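Long-range contact in transcription initiation factor TFIID subunit 5 (Encephalitozoon cuniculi, PDB 2J4B), which probably serves, as a subunit of the TFIID and SAGA complexes, in the initiation and regulation of transcription by RNA polymerase II: residues 32-43 and 90-100. Sequence-based numbering, arbitrary orientation.
Sequences PLLYPLFIHIYF and AYTFKNSKYHL
A chi1 of -167° swings the ring of Phe-93 away from its own backbone N and out from helix 90-95, to fit as a knob into a hole lined by Tyr-35, Pro-36, Ile-39 and His-40. The methyl CG2 of Ile-39 lies over one face of the ring in a CH-pi contact, 3.9 Å from the Phe-93 centroid, while CA of Pro-36 meets the ring edge in its plane. A flat, wholly apolar ring suits this slot, which is rimmed by two aromatic rings, a methyl group and a proline.

The same first torsion in Tyr-98 (chi1 -169°) lays its ring across Pro-36, whose CB stands 4.0 Å from the Tyr-98 centroid; the compact pyrrolidine offers a rigid CH surface for this face. Further along, CD2 of Leu-100 touches CB of Pro-32 at 3.5 Å. At the other end, CZ of Phe-43 packs against CB of Ala-90 at 3.7 Å, where the small methyl lets the ring come close to the helix.

No direct hydrogen bond joins the two segments. Instead a water lies 2.6 Å from His-40 NE2 in the imidazole plane and probably donates to Ser-96 O, bridging the histidine to the backbone just past the helix; His-129 stacks on the same imidazole. The contact packs segment 32-43 against both helix 90-95, crossing at -106°, and strand 98-100, in the largely helical NTD2 domain of TAF5.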
loop_
_atom_site.group_PDB
_atom_site.type_symbol
_atom_site.label_atom_id
_atom_site.label_comp_id
_atom_site.label_asym_id
_atom_site.label_seq_id
_atom_site.Cartn_x
_atom_site.Cartn_y
_atom_site.Cartn_z
ATOM N N PRO A 32 -4.201 -2.028 -7.841
ATOM C CA PRO A 32 -4.465 -2.763 -6.595
ATOM C C PRO A 32 -3.331 -2.647 -5.584
ATOM O O PRO A 32 -3.555 -2.822 -4.386
ATOM C CB PRO A 32 -4.624 -4.213 -7.058
ATOM C CG PRO A 32 -5.049 -4.103 -8.497
ATOM C CD PRO A 32 -4.322 -2.891 -9.029
ATOM N N LEU A 33 -2.132 -2.352 -6.068
ATOM C CA LEU A 33 -0.963 -2.225 -5.220
ATOM C C LEU A 33 -1.063 -1.052 -4.244
ATOM O O LEU A 33 -0.491 -1.102 -3.164
ATOM C CB LEU A 33 0.291 -2.075 -6.087
ATOM C CG LEU A 33 1.625 -1.893 -5.352
ATOM C CD1 LEU A 33 1.922 -2.994 -4.310
ATOM C CD2 LEU A 33 2.787 -1.794 -6.343
ATOM N N LEU A 34 -1.755 0.020 -4.613
ATOM C CA LEU A 34 -1.781 1.195 -3.743
ATOM C C LEU A 34 -2.594 1.011 -2.452
ATOM O O LEU A 34 -2.327 1.695 -1.468
ATOM C CB LEU A 34 -2.266 2.427 -4.485
ATOM C CG LEU A 34 -1.452 2.872 -5.710
ATOM C CD1 LEU A 34 -2.164 4.089 -6.382
ATOM C CD2 LEU A 34 0.044 3.156 -5.392
ATOM N N TYR A 35 -3.569 0.102 -2.440
ATOM C CA TYR A 35 -4.440 -0.040 -1.267
ATOM C C TYR A 35 -3.735 -0.638 -0.053
ATOM O O TYR A 35 -3.753 -0.028 1.026
ATOM C CB TYR A 35 -5.698 -0.867 -1.562
ATOM C CG TYR A 35 -6.529 -1.124 -0.306
ATOM C CD1 TYR A 35 -7.088 -0.072 0.405
ATOM C CD2 TYR A 35 -6.728 -2.399 0.172
ATOM C CE1 TYR A 35 -7.835 -0.291 1.521
ATOM C CE2 TYR A 35 -7.483 -2.634 1.297
ATOM C CZ TYR A 35 -8.043 -1.578 1.971
ATOM O OH TYR A 35 -8.798 -1.798 3.117
ATOM N N PRO A 36 -3.151 -1.845 -0.208
ATOM C CA PRO A 36 -2.359 -2.424 0.884
ATOM C C PRO A 36 -1.155 -1.568 1.263
ATOM O O PRO A 36 -0.853 -1.440 2.432
ATOM C CB PRO A 36 -1.921 -3.785 0.331
ATOM C CG PRO A 36 -2.087 -3.680 -1.141
ATOM C CD PRO A 36 -3.205 -2.745 -1.371
ATOM N N LEU A 37 -0.486 -0.967 0.293
ATOM C CA LEU A 37 0.611 -0.067 0.606
ATOM C C LEU A 37 0.135 1.118 1.464
ATOM O O LEU A 37 0.791 1.501 2.436
ATOM C CB LEU A 37 1.226 0.462 -0.681
ATOM C CG LEU A 37 2.359 1.478 -0.513
ATOM C CD1 LEU A 37 3.400 1.061 0.566
ATOM C CD2 LEU A 37 3.024 1.707 -1.899
ATOM N N PHE A 38 -1.004 1.686 1.071
ATOM C CA PHE A 38 -1.656 2.788 1.776
ATOM C C PHE A 38 -1.953 2.493 3.248
ATOM O O PHE A 38 -1.592 3.257 4.130
ATOM C CB PHE A 38 -2.959 3.122 1.054
ATOM C CG PHE A 38 -3.865 4.048 1.800
ATOM C CD1 PHE A 38 -3.624 5.410 1.819
ATOM C CD2 PHE A 38 -5.001 3.565 2.430
ATOM C CE1 PHE A 38 -4.498 6.279 2.477
ATOM C CE2 PHE A 38 -5.892 4.423 3.081
ATOM C CZ PHE A 38 -5.635 5.776 3.104
ATOM N N ILE A 39 -2.626 1.385 3.496
ATOM C CA ILE A 39 -2.944 0.980 4.861
ATOM C C ILE A 39 -1.645 0.788 5.608
ATOM O O ILE A 39 -1.491 1.244 6.738
ATOM C CB ILE A 39 -3.764 -0.334 4.883
ATOM C CG1 ILE A 39 -5.162 -0.092 4.293
ATOM C CG2 ILE A 39 -3.876 -0.889 6.305
ATOM C CD1 ILE A 39 -5.947 1.010 4.986
ATOM N N HIS A 40 -0.692 0.131 4.958
ATOM C CA HIS A 40 0.565 -0.186 5.615
ATOM C C HIS A 40 1.327 1.064 6.039
ATOM O O HIS A 40 1.966 1.068 7.087
ATOM C CB HIS A 40 1.435 -1.095 4.745
ATOM C CG HIS A 40 1.186 -2.547 4.971
ATOM N ND1 HIS A 40 1.381 -3.150 6.193
ATOM C CD2 HIS A 40 0.747 -3.518 4.137
ATOM C CE1 HIS A 40 1.082 -4.433 6.101
ATOM N NE2 HIS A 40 0.692 -4.681 4.861
ATOM N N ILE A 41 1.295 2.100 5.216
ATOM C CA ILE A 41 1.883 3.395 5.601
ATOM C C ILE A 41 1.156 4.030 6.799
ATOM O O ILE A 41 1.783 4.521 7.742
ATOM C CB ILE A 41 1.895 4.370 4.397
ATOM C CG1 ILE A 41 2.878 3.841 3.329
ATOM C CG2 ILE A 41 2.258 5.776 4.842
ATOM C CD1 ILE A 41 2.756 4.535 1.988
ATOM N N TYR A 42 -0.169 3.996 6.758
ATOM C CA TYR A 42 -1.003 4.449 7.855
ATOM C C TYR A 42 -0.683 3.732 9.167
ATOM O O TYR A 42 -0.498 4.364 10.200
ATOM C CB TYR A 42 -2.448 4.197 7.485
ATOM C CG TYR A 42 -3.485 4.703 8.460
ATOM C CD1 TYR A 42 -3.650 6.073 8.687
ATOM C CD2 TYR A 42 -4.340 3.818 9.113
ATOM C CE1 TYR A 42 -4.617 6.546 9.555
ATOM C CE2 TYR A 42 -5.318 4.291 9.992
ATOM C CZ TYR A 42 -5.445 5.660 10.201
ATOM O OH TYR A 42 -6.401 6.143 11.060
ATOM N N PHE A 43 -0.641 2.406 9.131
ATOM C CA PHE A 43 -0.304 1.631 10.317
ATOM C C PHE A 43 1.129 1.903 10.792
ATOM O O PHE A 43 1.410 1.864 12.000
ATOM C CB PHE A 43 -0.491 0.145 10.036
ATOM C CG PHE A 43 -1.928 -0.317 10.079
ATOM C CD1 PHE A 43 -2.970 0.581 10.208
ATOM C CD2 PHE A 43 -2.229 -1.666 9.963
ATOM C CE1 PHE A 43 -4.268 0.147 10.240
ATOM C CE2 PHE A 43 -3.543 -2.109 9.993
ATOM C CZ PHE A 43 -4.556 -1.203 10.117
ATOM N N ALA A 90 -7.860 -5.003 11.659
ATOM C CA ALA A 90 -6.623 -4.207 11.589
ATOM C C ALA A 90 -5.377 -5.033 11.922
ATOM O O ALA A 90 -4.332 -4.864 11.288
ATOM C CB ALA A 90 -6.703 -3.004 12.497
ATOM N N TYR A 91 -5.496 -5.909 12.923
ATOM C CA TYR A 91 -4.394 -6.767 13.345
ATOM C C TYR A 91 -4.066 -7.768 12.268
ATOM O O TYR A 91 -2.906 -7.957 11.918
ATOM C CB TYR A 91 -4.759 -7.513 14.633
ATOM C CG TYR A 91 -3.629 -8.313 15.246
ATOM C CD1 TYR A 91 -2.667 -7.702 16.034
ATOM C CD2 TYR A 91 -3.538 -9.682 15.050
ATOM C CE1 TYR A 91 -1.633 -8.436 16.599
ATOM C CE2 TYR A 91 -2.510 -10.430 15.619
ATOM C CZ TYR A 91 -1.567 -9.805 16.386
ATOM O OH TYR A 91 -0.554 -10.557 16.939
ATOM N N THR A 92 -5.098 -8.415 11.747
ATOM C CA THR A 92 -4.926 -9.401 10.688
ATOM C C THR A 92 -4.267 -8.772 9.478
ATOM O O THR A 92 -3.377 -9.359 8.876
ATOM C CB THR A 92 -6.252 -10.012 10.272
ATOM O OG1 THR A 92 -6.725 -10.848 11.325
ATOM C CG2 THR A 92 -6.082 -10.850 9.019
ATOM N N PHE A 93 -4.687 -7.562 9.134
ATOM C CA PHE A 93 -4.116 -6.891 7.992
ATOM C C PHE A 93 -2.617 -6.599 8.206
ATOM O O PHE A 93 -1.810 -6.713 7.286
ATOM C CB PHE A 93 -4.877 -5.606 7.678
ATOM C CG PHE A 93 -4.532 -5.041 6.336
ATOM C CD1 PHE A 93 -3.322 -4.417 6.130
ATOM C CD2 PHE A 93 -5.399 -5.186 5.264
ATOM C CE1 PHE A 93 -2.980 -3.935 4.892
ATOM C CE2 PHE A 93 -5.068 -4.689 4.020
ATOM C CZ PHE A 93 -3.855 -4.063 3.836
ATOM N N LYS A 94 -2.252 -6.223 9.425
ATOM C CA LYS A 94 -0.888 -5.847 9.719
ATOM C C LYS A 94 0.058 -7.044 9.736
ATOM O O LYS A 94 1.233 -6.920 9.406
ATOM C CB LYS A 94 -0.808 -5.125 11.073
ATOM C CG LYS A 94 0.550 -4.479 11.310
ATOM C CD LYS A 94 0.625 -3.720 12.606
ATOM C CE LYS A 94 1.590 -4.365 13.609
ATOM N NZ LYS A 94 0.899 -5.337 14.525
ATOM N N ASN A 95 -0.461 -8.198 10.139
ATOM C CA ASN A 95 0.375 -9.364 10.409
ATOM C C ASN A 95 0.258 -10.483 9.377
ATOM O O ASN A 95 0.957 -11.490 9.491
ATOM C CB ASN A 95 0.025 -9.908 11.784
ATOM C CG ASN A 95 0.361 -8.932 12.882
ATOM O OD1 ASN A 95 1.445 -8.346 12.881
ATOM N ND2 ASN A 95 -0.566 -8.732 13.814
ATOM N N SER A 96 -0.621 -10.316 8.384
ATOM C CA SER A 96 -0.840 -11.345 7.360
ATOM C C SER A 96 -0.550 -10.834 5.969
ATOM O O SER A 96 -0.396 -9.627 5.754
ATOM C CB SER A 96 -2.275 -11.843 7.402
ATOM O OG SER A 96 -2.475 -12.633 8.556
ATOM N N LYS A 97 -0.508 -11.748 5.016
ATOM C CA LYS A 97 -0.164 -11.391 3.659
ATOM C C LYS A 97 -1.357 -10.994 2.813
ATOM O O LYS A 97 -2.376 -11.681 2.784
ATOM C CB LYS A 97 0.643 -12.510 2.995
ATOM C CG LYS A 97 2.115 -12.352 3.285
ATOM C CD LYS A 97 2.946 -13.478 2.768
ATOM C CE LYS A 97 4.354 -13.393 3.358
ATOM N NZ LYS A 97 4.920 -12.011 3.178
ATOM N N TYR A 98 -1.218 -9.850 2.145
ATOM C CA TYR A 98 -2.229 -9.373 1.199
ATOM C C TYR A 98 -1.843 -9.861 -0.197
ATOM O O TYR A 98 -0.708 -9.684 -0.647
ATOM C CB TYR A 98 -2.346 -7.846 1.254
ATOM C CG TYR A 98 -3.535 -7.281 0.503
ATOM C CD1 TYR A 98 -3.486 -7.100 -0.871
ATOM C CD2 TYR A 98 -4.695 -6.907 1.168
ATOM C CE1 TYR A 98 -4.547 -6.592 -1.557
ATOM C CE2 TYR A 98 -5.772 -6.387 0.476
ATOM C CZ TYR A 98 -5.680 -6.226 -0.887
ATOM O OH TYR A 98 -6.729 -5.701 -1.600
ATOM N N HIS A 99 -2.811 -10.497 -0.850
ATOM C CA HIS A 99 -2.634 -11.167 -2.120
ATOM C C HIS A 99 -3.012 -10.272 -3.298
ATOM O O HIS A 99 -4.065 -9.632 -3.282
ATOM C CB HIS A 99 -3.499 -12.409 -2.156
ATOM C CG HIS A 99 -2.998 -13.526 -1.290
ATOM N ND1 HIS A 99 -3.112 -13.512 0.084
ATOM C CD2 HIS A 99 -2.407 -14.702 -1.609
ATOM C CE1 HIS A 99 -2.590 -14.622 0.576
ATOM N NE2 HIS A 99 -2.155 -15.359 -0.430
ATOM N N LEU A 100 -2.134 -10.231 -4.311
ATOM C CA LEU A 100 -2.375 -9.506 -5.554
ATOM C C LEU A 100 -2.033 -10.445 -6.715
ATOM O O LEU A 100 -1.286 -11.405 -6.541
ATOM C CB LEU A 100 -1.504 -8.249 -5.629
ATOM C CG LEU A 100 -1.663 -7.157 -4.548
ATOM C CD1 LEU A 100 -0.434 -6.308 -4.434
ATOM C CD2 LEU A 100 -2.890 -6.265 -4.779
HETATM O O HOH W 1 -0.567 -6.866 4.284
#